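Local atomic coordinates of N-acetylmuramoyl-L-alanine amidase (PDB entry 7AGM), a protein that probably uses a bound zinc ion to cleave the amide bond between N-acetylmuramic acid and L-alanine in the peptidoglycan of the mycobacterial cell wall. Residues 60-65 with 199-204. Numbering follows the deposited sequence.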
# COMPACT_ATOMS: atom_id res chain seq x y z
N THR A 60 -6.71 -2.64 5.64
CA THR A 60 -7.13 -3.05 4.31
C THR A 60 -8.56 -3.60 4.33
O THR A 60 -9.33 -3.35 3.39
CB THR A 60 -6.14 -4.05 3.70
OG1 THR A 60 -4.84 -3.45 3.61
CG2 THR A 60 -6.59 -4.45 2.29
N LEU A 61 -8.95 -4.30 5.40
CA LEU A 61 -10.32 -4.78 5.51
C LEU A 61 -11.30 -3.61 5.52
O LEU A 61 -12.39 -3.69 4.94
CB LEU A 61 -10.49 -5.61 6.79
CG LEU A 61 -9.80 -6.97 6.80
CD1 LEU A 61 -10.02 -7.67 8.14
CD2 LEU A 61 -10.29 -7.85 5.64
N ARG A 62 -10.94 -2.53 6.20
CA ARG A 62 -11.79 -1.34 6.22
C ARG A 62 -11.86 -0.69 4.85
O ARG A 62 -12.94 -0.27 4.42
CB ARG A 62 -11.28 -0.37 7.29
CG ARG A 62 -11.42 -0.95 8.70
CD ARG A 62 -10.66 -0.15 9.74
NE ARG A 62 -10.66 -0.82 11.04
CZ ARG A 62 -11.60 -0.66 11.97
NH1 ARG A 62 -12.62 0.15 11.76
NH2 ARG A 62 -11.51 -1.32 13.11
N VAL A 63 -10.72 -0.62 4.14
CA VAL A 63 -10.73 -0.11 2.77
C VAL A 63 -11.64 -0.96 1.90
O VAL A 63 -12.47 -0.43 1.14
CB VAL A 63 -9.30 -0.05 2.20
CG1 VAL A 63 -9.32 0.21 0.69
CG2 VAL A 63 -8.46 1.02 2.92
N ARG A 64 -11.52 -2.28 2.00
CA ARG A 64 -12.33 -3.17 1.16
C ARG A 64 -13.82 -2.95 1.39
O ARG A 64 -14.60 -2.87 0.44
CB ARG A 64 -11.98 -4.63 1.39
CG ARG A 64 -12.93 -5.54 0.63
CD ARG A 64 -12.53 -6.96 0.68
NE ARG A 64 -12.80 -7.55 1.98
CZ ARG A 64 -12.60 -8.83 2.24
NH1 ARG A 64 -12.12 -9.64 1.30
NH2 ARG A 64 -12.86 -9.31 3.45
N ALA A 65 -14.23 -2.89 2.66
CA ALA A 65 -15.65 -2.68 2.97
C ALA A 65 -16.17 -1.39 2.35
O ALA A 65 -17.28 -1.37 1.79
CB ALA A 65 -15.85 -2.67 4.48
N GLU A 199 -10.24 3.28 15.51
CA GLU A 199 -10.66 4.53 14.88
C GLU A 199 -9.53 5.13 14.06
O GLU A 199 -9.78 5.72 13.01
CB GLU A 199 -11.16 5.52 15.94
CG GLU A 199 -12.46 5.10 16.60
CD GLU A 199 -12.25 4.11 17.73
OE1 GLU A 199 -11.12 4.02 18.26
OE2 GLU A 199 -13.23 3.41 18.09
N GLY A 200 -8.29 4.99 14.52
CA GLY A 200 -7.16 5.44 13.72
C GLY A 200 -7.02 4.66 12.42
O GLY A 200 -6.75 5.24 11.37
N ARG A 201 -7.21 3.33 12.48
CA ARG A 201 -7.13 2.54 11.26
C ARG A 201 -8.27 2.89 10.31
O ARG A 201 -8.08 2.94 9.09
CB ARG A 201 -7.09 1.04 11.60
CG ARG A 201 -5.84 0.65 12.39
CD ARG A 201 -5.64 -0.85 12.50
NE ARG A 201 -6.71 -1.49 13.28
CZ ARG A 201 -6.71 -1.64 14.60
NH1 ARG A 201 -5.70 -1.20 15.33
NH2 ARG A 201 -7.74 -2.24 15.19
N GLN A 202 -9.45 3.19 10.85
CA GLN A 202 -10.54 3.67 10.01
C GLN A 202 -10.20 5.02 9.38
O GLN A 202 -10.56 5.28 8.23
CB GLN A 202 -11.83 3.78 10.83
CG GLN A 202 -13.07 4.04 9.98
CD GLN A 202 -13.39 2.88 9.06
OE1 GLN A 202 -13.40 1.72 9.49
NE2 GLN A 202 -13.66 3.18 7.79
N LYS A 203 -9.50 5.88 10.13
CA LYS A 203 -9.07 7.18 9.61
C LYS A 203 -8.15 7.00 8.41
O LYS A 203 -8.35 7.64 7.36
CB LYS A 203 -8.37 7.94 10.74
CG LYS A 203 -7.81 9.32 10.40
CD LYS A 203 -6.87 9.78 11.52
CE LYS A 203 -6.26 11.15 11.26
NZ LYS A 203 -7.31 12.20 11.15
N TYR A 204 -7.15 6.14 8.53
CA TYR A 204 -6.29 5.84 7.39
C TYR A 204 -7.09 5.25 6.24
O TYR A 204 -6.90 5.62 5.07
CB TYR A 204 -5.18 4.87 7.79
CG TYR A 204 -4.08 5.47 8.65
CD1 TYR A 204 -3.27 6.50 8.16
CD2 TYR A 204 -3.83 4.99 9.93
CE1 TYR A 204 -2.25 7.04 8.94
CE2 TYR A 204 -2.83 5.51 10.70
CZ TYR A 204 -2.04 6.54 10.22
OH TYR A 204 -1.04 7.05 11.02
O HOH W 1 -14.84 0.99 5.98
O HOH W 2 -10.17 -3.70 14.30
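Arg62 and Gln202 bring helices 52-69 and 198-219 to their nearest approach within these two segments, with CA of Arg62 6.4 Å from CA of Gln202. From there the Arg62 chain, extended from CG to NE, runs along the other helix, its CD lying 3.9 Å from the backbone C of Arg201. A long aliphatic stem ending in a flat cation suits this place, since the methylenes pack while the guanidinium collects acceptors. NH1 of Arg62 donates to OE1 of Gln202 at 2.9 Å, nearly straight at 161°; the oxygen lies in the guanidinium plane and accepts the bond on a lone pair. Gln202 reaches back because its chain bends at chi2 (66°). Its amide serves both helices: OE1 accepts from Arg62, while NE2 donates to a water that in turn donates to O of Arg62, and NE2 also hydrogen-bonds OD1 of Asp206. Asp58, one turn before Arg62, takes a salt bridge from NE of each arginine and so draws the two guanidinium groups together, with NH2 of Arg62 4.4 Å from NH2 of Arg201; a single water accepts from both. Further in, Val63 packs on Ala205 and Val209, and Tyr204 meets Phe55. Such a polar seam at the surface joins two neighbouring helices flanking the central mixed sheet of the alpha/beta fold of the Amidase_3 family; the first begins at the zinc ligand Glu52.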